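Local atomic coordinates of erythrocyte membrane protein 1 (Plasmodium falciparum, PDB entry 2XU0), a protein that probably binds receptors on the host cell surface, the portion here comprising the N-terminal segment and first Duffy-binding-like domain of a much longer membrane protein involved in rosetting. Residues S399-K404 with E416-L421; K423-Y426 with D430-L433; I31-Q36 with L306-Q311. The protein carries 10 engineered substitutions. One frame throughout, in Å; residues are numbered along the deposited sequence. Where two conformers were deposited one is given.

Interaction 1 of 3, residues S399-K404 with E416-L421; sequences SMEIQK and EFYENL. With PRO (proline), chain B.
Tyr418 reaches from helix 415-423 to helix 371-407 and ends beside Glu401, whose CB lies 3.4 Å from the Tyr418 OH. The CB and CG methylenes of Glu401 do the touching; the carboxylate stands beyond them, its plane 83° from that of the ring, while the backbone carbon of Glu401 lies over one ring face. The edge of the same ring is occupied by Ile402, whose CD1 sits near the ring plane 3.8 Å from Tyr418 CD1. Ile402 bends at its second torsion (chi2 -65°), and this brings CD1 to the ring, with CD1 of Leu421 a looser neighbour. A branched aliphatic side chain suits this buried position because it fills the edge of the aromatic ring without needing a polar partner.

The polar ends are joined indirectly. One water lies in the ring plane, 2.6 Å from Tyr418 OH, and donates to Glu401 OE1 at 2.7 Å, so tyrosine gives the buried interface both a large apolar surface and a hydroxyl that ties into the water. Glu401 OE1 is also gripped by Lys404 NZ at 3.0 Å, a salt bridge one helical turn along that comes in from above the carboxylate plane; its positive charge would be expected to favour the ionised glutamate. Trp405 and Leu313 also pack on the Tyr418 side chain.

Met400, on the same helix, has its SD 3.6 Å from O of the bound proline, whose pocket also includes Asn126 and Gly127. The short helical segments cross at -104°, close to a right angle, as the long helix and its short successor pack together in the C-terminal subdomain of the Duffy-binding-like fold.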
loop_
_atom_site.group_PDB
_atom_site.type_symbol
_atom_site.label_atom_id
_atom_site.label_comp_id
_atom_site.label_asym_id
_atom_site.label_seq_id
_atom_site.Cartn_x
_atom_site.Cartn_y
_atom_site.Cartn_z
ATOM N N SER A 399 17.222 1.604 -4.968
ATOM C CA SER A 399 18.656 1.860 -5.062
ATOM C C SER A 399 18.933 3.391 -5.111
ATOM O O SER A 399 19.770 3.887 -4.366
ATOM C CB SER A 399 19.208 1.157 -6.299
ATOM O OG SER A 399 20.589 1.430 -6.454
ATOM N N MET A 400 18.182 4.122 -5.937
ATOM C CA MET A 400 18.268 5.566 -6.100
ATOM C C MET A 400 17.983 6.322 -4.794
ATOM O O MET A 400 18.711 7.254 -4.498
ATOM C CB MET A 400 17.322 6.040 -7.203
ATOM C CG MET A 400 17.788 5.633 -8.598
ATOM S SD MET A 400 16.465 5.755 -9.812
ATOM C CE MET A 400 16.394 7.539 -10.037
ATOM N N GLU A 401 16.940 5.904 -4.006
ATOM C CA GLU A 401 16.611 6.522 -2.712
ATOM C C GLU A 401 17.742 6.299 -1.709
ATOM O O GLU A 401 18.121 7.237 -1.018
ATOM C CB GLU A 401 15.236 6.043 -2.165
ATOM C CG GLU A 401 14.058 6.481 -3.024
ATOM C CD GLU A 401 13.923 7.988 -3.181
ATOM O OE1 GLU A 401 13.307 8.624 -2.300
ATOM O OE2 GLU A 401 14.447 8.539 -4.173
ATOM N N ILE A 402 18.296 5.076 -1.663
ATOM C CA ILE A 402 19.432 4.708 -0.821
ATOM C C ILE A 402 20.685 5.556 -1.215
ATOM O O ILE A 402 21.360 6.087 -0.328
ATOM C CB ILE A 402 19.688 3.169 -0.903
ATOM C CG1 ILE A 402 18.657 2.352 -0.092
ATOM C CG2 ILE A 402 21.138 2.788 -0.520
ATOM C CD1 ILE A 402 18.644 2.543 1.477
ATOM N N GLN A 403 20.966 5.684 -2.539
ATOM C CA GLN A 403 22.104 6.458 -3.095
ATOM C C GLN A 403 21.970 7.948 -2.813
ATOM O O GLN A 403 22.975 8.617 -2.538
ATOM C CB GLN A 403 22.283 6.234 -4.617
ATOM C CG GLN A 403 22.801 4.843 -5.016
ATOM C CD GLN A 403 24.022 4.402 -4.244
ATOM O OE1 GLN A 403 23.999 3.386 -3.546
ATOM N NE2 GLN A 403 25.099 5.177 -4.313
ATOM N N LYS A 404 20.730 8.464 -2.888
ATOM C CA LYS A 404 20.414 9.849 -2.580
ATOM C C LYS A 404 20.820 10.105 -1.111
ATOM O O LYS A 404 21.455 11.115 -0.839
ATOM C CB LYS A 404 18.918 10.105 -2.812
ATOM C CG LYS A 404 18.409 11.445 -2.306
ATOM C CD LYS A 404 16.897 11.555 -2.398
ATOM C CE LYS A 404 16.183 10.746 -1.341
ATOM N NZ LYS A 404 14.741 11.063 -1.331
ATOM N N GLU A 416 16.713 10.860 8.063
ATOM C CA GLU A 416 16.849 10.023 9.270
ATOM C C GLU A 416 16.331 8.610 9.059
ATOM O O GLU A 416 16.925 7.675 9.606
ATOM C CB GLU A 416 16.170 10.641 10.498
ATOM C CG GLU A 416 16.915 11.807 11.129
ATOM C CD GLU A 416 18.165 11.466 11.925
ATOM O OE1 GLU A 416 19.049 12.346 12.033
ATOM O OE2 GLU A 416 18.258 10.331 12.449
ATOM N N PHE A 417 15.214 8.442 8.289
ATOM C CA PHE A 417 14.657 7.096 8.049
ATOM C C PHE A 417 15.642 6.219 7.281
ATOM O O PHE A 417 15.918 5.097 7.700
ATOM C CB PHE A 417 13.319 7.160 7.303
ATOM C CG PHE A 417 12.540 5.880 7.435
ATOM C CD1 PHE A 417 11.467 5.790 8.317
ATOM C CD2 PHE A 417 12.825 4.784 6.622
ATOM C CE1 PHE A 417 10.728 4.616 8.412
ATOM C CE2 PHE A 417 12.089 3.608 6.723
ATOM C CZ PHE A 417 11.061 3.525 7.634
ATOM N N TYR A 418 16.167 6.732 6.164
ATOM C CA TYR A 418 17.144 6.009 5.347
ATOM C C TYR A 418 18.447 5.776 6.149
ATOM O O TYR A 418 19.058 4.726 5.973
ATOM C CB TYR A 418 17.342 6.651 3.962
ATOM C CG TYR A 418 16.191 6.369 3.014
ATOM C CD1 TYR A 418 16.076 5.140 2.367
ATOM C CD2 TYR A 418 15.232 7.340 2.739
ATOM C CE1 TYR A 418 15.004 4.870 1.508
ATOM C CE2 TYR A 418 14.176 7.091 1.861
ATOM C CZ TYR A 418 14.060 5.851 1.257
ATOM O OH TYR A 418 12.999 5.593 0.416
ATOM N N GLU A 419 18.781 6.677 7.126
ATOM C CA GLU A 419 19.938 6.509 8.035
ATOM C C GLU A 419 19.703 5.207 8.846
ATOM O O GLU A 419 20.587 4.364 8.916
ATOM C CB GLU A 419 20.064 7.721 8.999
ATOM C CG GLU A 419 21.366 8.499 8.883
ATOM C CD GLU A 419 21.224 9.990 8.631
ATOM O OE1 GLU A 419 20.628 10.691 9.482
ATOM O OE2 GLU A 419 21.756 10.470 7.604
ATOM N N ASN A 420 18.480 5.026 9.390
ATOM C CA ASN A 420 18.093 3.838 10.152
ATOM C C ASN A 420 18.074 2.546 9.349
ATOM O O ASN A 420 18.415 1.515 9.907
ATOM C CB ASN A 420 16.769 4.043 10.862
ATOM C CG ASN A 420 16.940 4.700 12.197
ATOM O OD1 ASN A 420 17.177 4.031 13.211
ATOM N ND2 ASN A 420 16.875 6.029 12.218
ATOM N N LEU A 421 17.645 2.580 8.067
ATOM C CA LEU A 421 17.630 1.401 7.183
ATOM C C LEU A 421 19.051 0.908 6.969
ATOM O O LEU A 421 19.292 -0.300 6.939
ATOM C CB LEU A 421 17.033 1.736 5.797
ATOM C CG LEU A 421 15.536 1.725 5.644
ATOM C CD1 LEU A 421 15.161 2.243 4.286
ATOM C CD2 LEU A 421 14.960 0.315 5.852
HETATM N N PRO B . 19.126 5.812 -12.821
HETATM C CA PRO B . 18.852 4.876 -13.928
HETATM C C PRO B . 17.356 4.787 -14.233
HETATM O O PRO B . 16.539 5.001 -13.292
HETATM C CB PRO B . 19.409 3.530 -13.409
HETATM C CG PRO B . 19.488 3.675 -11.904
HETATM C CD PRO B . 19.740 5.138 -11.654
HETATM O OXT PRO B . 17.002 4.455 -15.391
HETATM O O HOH W 1 11.728 7.753 -0.309
#

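Interaction 2 of 3, residues K423-Y426 with D430-L433; sequences KKSY and DKFL
Tyr426 overlaps the start of helix 429-437 with the edge of its ring: CD1 lies 3.6 Å from the backbone O of Lys431, and the carbonyl carbon of Lys431 is in the ring plane. This is a short loop joining two consecutive helices in the C-terminal subdomain of the Duffy-binding-like domain, where the chain leaves helix 415-423 at Lys424 and soon enters the next helix. The Tyr426 ring turns an edge, not a face, to the peptide between Lys431 and Phe432, and Tyr426 CB meets Phe432 CB at 4.5 Å. Phe432 sends its ring elsewhere, with CG opposite the backbone N (chi1 -178°), to stack on Tyr398 of helix 371-407; the same Tyr398 takes the carbonyl of Tyr426 through its hydroxyl. Phenylalanine suits the buried inner side, while Tyr426 offers an apolar ring edge to the helix backbone. Lysine fits the outer position because its methylenes can pack while its amine leads away from the contact. Those methylenes lie against Ser425, whose short side chain runs alongside them, with Lys431 CG 3.5 Å from Ser425 O and Lys431 CB 3.8 Å from Ser425 OG.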
loop_
_atom_site.group_PDB
_atom_site.type_symbol
_atom_site.label_atom_id
_atom_site.label_comp_id
_atom_site.label_asym_id
_atom_site.label_seq_id
_atom_site.Cartn_x
_atom_site.Cartn_y
_atom_site.Cartn_z
ATOM N N LYS A 423 21.728 1.516 9.030
ATOM C CA LYS A 423 22.219 1.003 10.314
ATOM C C LYS A 423 21.885 -0.476 10.454
ATOM O O LYS A 423 22.713 -1.248 10.937
ATOM C CB LYS A 423 21.651 1.808 11.500
ATOM C CG LYS A 423 22.517 3.007 11.871
ATOM C CD LYS A 423 21.864 3.877 12.938
ATOM C CE LYS A 423 22.455 5.265 12.971
ATOM N NZ LYS A 423 21.559 6.216 13.677
ATOM N N LYS A 424 20.690 -0.873 9.971
ATOM C CA LYS A 424 20.240 -2.260 9.910
ATOM C C LYS A 424 20.789 -2.849 8.580
ATOM O O LYS A 424 21.601 -2.193 7.930
ATOM C CB LYS A 424 18.716 -2.322 10.065
ATOM C CG LYS A 424 18.262 -1.616 11.339
ATOM C CD LYS A 424 16.750 -1.561 11.522
ATOM C CE LYS A 424 16.366 -1.012 12.882
ATOM N NZ LYS A 424 16.721 0.429 13.041
ATOM N N SER A 425 20.443 -4.067 8.186
ATOM C CA SER A 425 21.065 -4.590 6.947
ATOM C C SER A 425 20.630 -3.971 5.571
ATOM O O SER A 425 21.335 -4.137 4.563
ATOM C CB SER A 425 20.973 -6.116 6.908
ATOM O OG SER A 425 19.652 -6.603 7.096
ATOM N N TYR A 426 19.551 -3.177 5.575
ATOM C CA TYR A 426 18.796 -2.685 4.424
ATOM C C TYR A 426 19.365 -1.695 3.396
ATOM O O TYR A 426 18.657 -1.372 2.448
ATOM C CB TYR A 426 17.340 -2.435 4.816
ATOM C CG TYR A 426 16.890 -3.443 5.854
ATOM C CD1 TYR A 426 16.839 -4.805 5.559
ATOM C CD2 TYR A 426 16.639 -3.056 7.167
ATOM C CE1 TYR A 426 16.542 -5.749 6.540
ATOM C CE2 TYR A 426 16.292 -3.990 8.144
ATOM C CZ TYR A 426 16.262 -5.337 7.829
ATOM O OH TYR A 426 15.927 -6.271 8.785
ATOM N N ASP A 430 18.971 -6.454 -1.816
ATOM C CA ASP A 430 18.760 -7.862 -1.499
ATOM C C ASP A 430 18.183 -8.019 -0.086
ATOM O O ASP A 430 17.225 -8.770 0.067
ATOM C CB ASP A 430 20.066 -8.664 -1.641
ATOM C CG ASP A 430 20.860 -8.411 -2.920
ATOM O OD1 ASP A 430 21.225 -7.229 -3.179
ATOM O OD2 ASP A 430 21.182 -9.396 -3.625
ATOM N N LYS A 431 18.718 -7.286 0.934
ATOM C CA LYS A 431 18.183 -7.370 2.303
ATOM C C LYS A 431 16.775 -6.767 2.399
ATOM O O LYS A 431 15.943 -7.289 3.123
ATOM C CB LYS A 431 19.135 -6.759 3.348
ATOM C CG LYS A 431 20.556 -7.318 3.299
ATOM C CD LYS A 431 20.677 -8.780 3.745
ATOM C CE LYS A 431 21.963 -9.405 3.254
ATOM N NZ LYS A 431 22.225 -10.721 3.897
ATOM N N PHE A 432 16.509 -5.686 1.659
ATOM C CA PHE A 432 15.187 -5.076 1.635
ATOM C C PHE A 432 14.179 -5.992 0.917
ATOM O O PHE A 432 13.022 -6.043 1.330
ATOM C CB PHE A 432 15.211 -3.631 1.053
ATOM C CG PHE A 432 13.829 -3.008 1.086
ATOM C CD1 PHE A 432 13.351 -2.399 2.239
ATOM C CD2 PHE A 432 12.988 -3.077 -0.025
ATOM C CE1 PHE A 432 12.042 -1.903 2.297
ATOM C CE2 PHE A 432 11.692 -2.572 0.028
ATOM C CZ PHE A 432 11.225 -1.985 1.192
ATOM N N LEU A 433 14.615 -6.723 -0.141
ATOM C CA LEU A 433 13.757 -7.646 -0.867
ATOM C C LEU A 433 13.314 -8.840 -0.008
ATOM O O LEU A 433 12.180 -9.295 -0.167
ATOM C CB LEU A 433 14.329 -8.094 -2.240
ATOM C CG LEU A 433 14.435 -7.008 -3.333
ATOM C CD1 LEU A 433 15.087 -7.561 -4.610
ATOM C CD2 LEU A 433 13.082 -6.435 -3.697
#

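Interaction 3 of 3, residues I31-Q36 with L306-Q311; sequences IKIYNQ and LDYVPQ
Tyr34 turns the edge of its ring toward the face of Tyr308, an offset edge-to-face pair with centroids 5.3 Å apart and planes at 61°. The closest atoms are Tyr34 CD2 and Tyr308 CE2, 3.5 Å apart. Lower on the same Tyr34 side chain, CB stands over the face of Tyr308 in a CH-pi contact, 4.2 Å from the centroid and 19° off the normal, so one ring face receives both a methylene and an aromatic edge. With CG opposite the backbone N (chi1 172°), the Tyr34 ring continues from CB along Tyr308 toward its hydroxyl end. Beside it, the methyl branch of Ile33, CG2, lies 4.1 Å from Tyr308 CB, close to where that side chain leaves the backbone.

Here the helix 22-39 of the N-terminal segment docks onto the Duffy-binding-like domain, at the loop that leads into helix 311-338. That loop is held from behind: Val309 N bonds to Leu306 O in a tight turn, and Pro310 takes the N-cap position. Tyr308 OH and Thr258 OG1 share a hydrogen bond, and Arg204 makes a cation-pi contact with the Tyr308 ring, while Asp307 forms a salt bridge with Arg261, which also touches both tyrosines.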
loop_
_atom_site.group_PDB
_atom_site.type_symbol
_atom_site.label_atom_id
_atom_site.label_comp_id
_atom_site.label_asym_id
_atom_site.label_seq_id
_atom_site.Cartn_x
_atom_site.Cartn_y
_atom_site.Cartn_z
ATOM N N ILE A 31 8.291 4.503 14.362
ATOM C CA ILE A 31 8.144 4.800 15.802
ATOM C C ILE A 31 9.300 5.694 16.231
ATOM O O ILE A 31 9.073 6.666 16.943
ATOM C CB ILE A 31 8.197 3.498 16.680
ATOM C CG1 ILE A 31 6.951 2.672 16.518
ATOM C CG2 ILE A 31 8.401 3.848 18.182
ATOM C CD1 ILE A 31 6.980 1.452 17.300
ATOM N N LYS A 32 10.545 5.323 15.846
ATOM C CA LYS A 32 11.730 6.095 16.216
ATOM C C LYS A 32 11.655 7.504 15.633
ATOM O O LYS A 32 11.884 8.460 16.369
ATOM C CB LYS A 32 13.016 5.392 15.780
ATOM C CG LYS A 32 13.267 4.062 16.449
ATOM C CD LYS A 32 14.761 3.730 16.409
ATOM C CE LYS A 32 15.091 2.441 17.124
ATOM N NZ LYS A 32 14.755 1.243 16.304
ATOM N N ILE A 33 11.259 7.636 14.343
ATOM C CA ILE A 33 11.104 8.940 13.690
ATOM C C ILE A 33 10.050 9.814 14.414
ATOM O O ILE A 33 10.300 10.990 14.693
ATOM C CB ILE A 33 10.806 8.788 12.171
ATOM C CG1 ILE A 33 11.869 7.944 11.438
ATOM C CG2 ILE A 33 10.560 10.142 11.485
ATOM C CD1 ILE A 33 13.412 8.361 11.634
ATOM N N TYR A 34 8.891 9.223 14.722
ATOM C CA TYR A 34 7.806 9.907 15.415
ATOM C C TYR A 34 8.303 10.389 16.787
ATOM O O TYR A 34 8.047 11.534 17.152
ATOM C CB TYR A 34 6.567 8.992 15.535
ATOM C CG TYR A 34 5.467 9.557 16.410
ATOM C CD1 TYR A 34 5.305 9.127 17.726
ATOM C CD2 TYR A 34 4.647 10.588 15.954
ATOM C CE1 TYR A 34 4.314 9.670 18.549
ATOM C CE2 TYR A 34 3.667 11.153 16.774
ATOM C CZ TYR A 34 3.507 10.690 18.072
ATOM O OH TYR A 34 2.538 11.229 18.880
ATOM N N ASN A 35 9.002 9.513 17.525
ATOM C CA ASN A 35 9.579 9.815 18.847
ATOM C C ASN A 35 10.556 10.987 18.807
ATOM O O ASN A 35 10.465 11.865 19.659
ATOM C CB ASN A 35 10.251 8.587 19.442
ATOM C CG ASN A 35 9.289 7.593 20.013
ATOM O OD1 ASN A 35 8.135 7.901 20.292
ATOM N ND2 ASN A 35 9.746 6.361 20.197
ATOM N N GLN A 36 11.443 11.039 17.796
ATOM C CA GLN A 36 12.385 12.160 17.636
ATOM C C GLN A 36 11.628 13.459 17.427
ATOM O O GLN A 36 11.997 14.484 17.994
ATOM C CB GLN A 36 13.332 11.945 16.435
ATOM C CG GLN A 36 14.494 10.991 16.697
ATOM C CD GLN A 36 15.082 10.431 15.412
ATOM O OE1 GLN A 36 15.298 9.225 15.285
ATOM N NE2 GLN A 36 15.352 11.278 14.420
ATOM N N LEU A 306 2.908 4.528 10.158
ATOM C CA LEU A 306 3.171 4.507 8.715
ATOM C C LEU A 306 3.267 5.915 8.167
ATOM O O LEU A 306 4.034 6.148 7.235
ATOM C CB LEU A 306 2.143 3.682 7.940
ATOM C CG LEU A 306 2.239 2.146 8.021
ATOM C CD1 LEU A 306 1.179 1.507 7.123
ATOM C CD2 LEU A 306 3.603 1.627 7.598
ATOM N N ASP A 307 2.569 6.883 8.804
ATOM C CA ASP A 307 2.655 8.287 8.396
ATOM C C ASP A 307 4.073 8.888 8.648
ATOM O O ASP A 307 4.327 10.049 8.325
ATOM C CB ASP A 307 1.524 9.116 9.032
ATOM C CG ASP A 307 1.380 9.032 10.551
ATOM O OD1 ASP A 307 1.614 7.932 11.119
ATOM O OD2 ASP A 307 0.931 10.032 11.160
ATOM N N TYR A 308 4.995 8.082 9.206
ATOM C CA TYR A 308 6.396 8.497 9.410
ATOM C C TYR A 308 7.339 7.624 8.585
ATOM O O TYR A 308 8.554 7.635 8.792
ATOM C CB TYR A 308 6.764 8.575 10.910
ATOM C CG TYR A 308 5.989 9.687 11.571
ATOM C CD1 TYR A 308 6.429 11.005 11.492
ATOM C CD2 TYR A 308 4.713 9.461 12.084
ATOM C CE1 TYR A 308 5.654 12.057 11.972
ATOM C CE2 TYR A 308 3.909 10.510 12.515
ATOM C CZ TYR A 308 4.390 11.806 12.473
ATOM O OH TYR A 308 3.650 12.844 12.971
ATOM N N VAL A 309 6.766 6.879 7.641
ATOM C CA VAL A 309 7.531 6.003 6.735
ATOM C C VAL A 309 7.573 6.669 5.356
ATOM O O VAL A 309 6.497 7.013 4.851
ATOM C CB VAL A 309 6.954 4.542 6.648
ATOM C CG1 VAL A 309 7.724 3.689 5.621
ATOM C CG2 VAL A 309 6.950 3.867 8.017
ATOM N N PRO A 310 8.762 6.845 4.702
ATOM C CA PRO A 310 8.759 7.409 3.346
ATOM C C PRO A 310 7.728 6.733 2.451
ATOM O O PRO A 310 7.611 5.504 2.421
ATOM C CB PRO A 310 10.201 7.174 2.847
ATOM C CG PRO A 310 11.022 7.138 4.098
ATOM C CD PRO A 310 10.133 6.502 5.139
ATOM N N GLN A 311 6.993 7.550 1.714
ATOM C CA GLN A 311 5.903 7.130 0.825
ATOM C C GLN A 311 6.280 6.048 -0.191
ATOM O O GLN A 311 5.520 5.092 -0.367
ATOM C CB GLN A 311 5.254 8.353 0.160
ATOM C CG GLN A 311 4.031 8.011 -0.701
ATOM C CD GLN A 311 3.300 9.212 -1.150
ATOM O OE1 GLN A 311 3.816 10.035 -1.919
ATOM N NE2 GLN A 311 2.026 9.287 -0.765
#

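In the fold
Helix 415-423 is the common element. Interaction 1 and interaction 2, whose centres are 11 Å apart, follow one another along the chain, and Leu421 O lies 3.6 Å from Tyr426 CB where the first passes into the second. The same helix also meets interaction 3, centred 14 Å from interaction 1: Phe417 CG packs 3.4 Å from Pro310 CD, and Glu416 CB lies 3.8 Å from Ile33 CD1. The N-terminal segment thus touches the C-terminal subdomain as well. Interaction 1 alone touches the bound proline, through Met400; the side chain of its Glu401 is about 13 Å from the magnesium ion. Interactions 2 and 3 lie away from both sites.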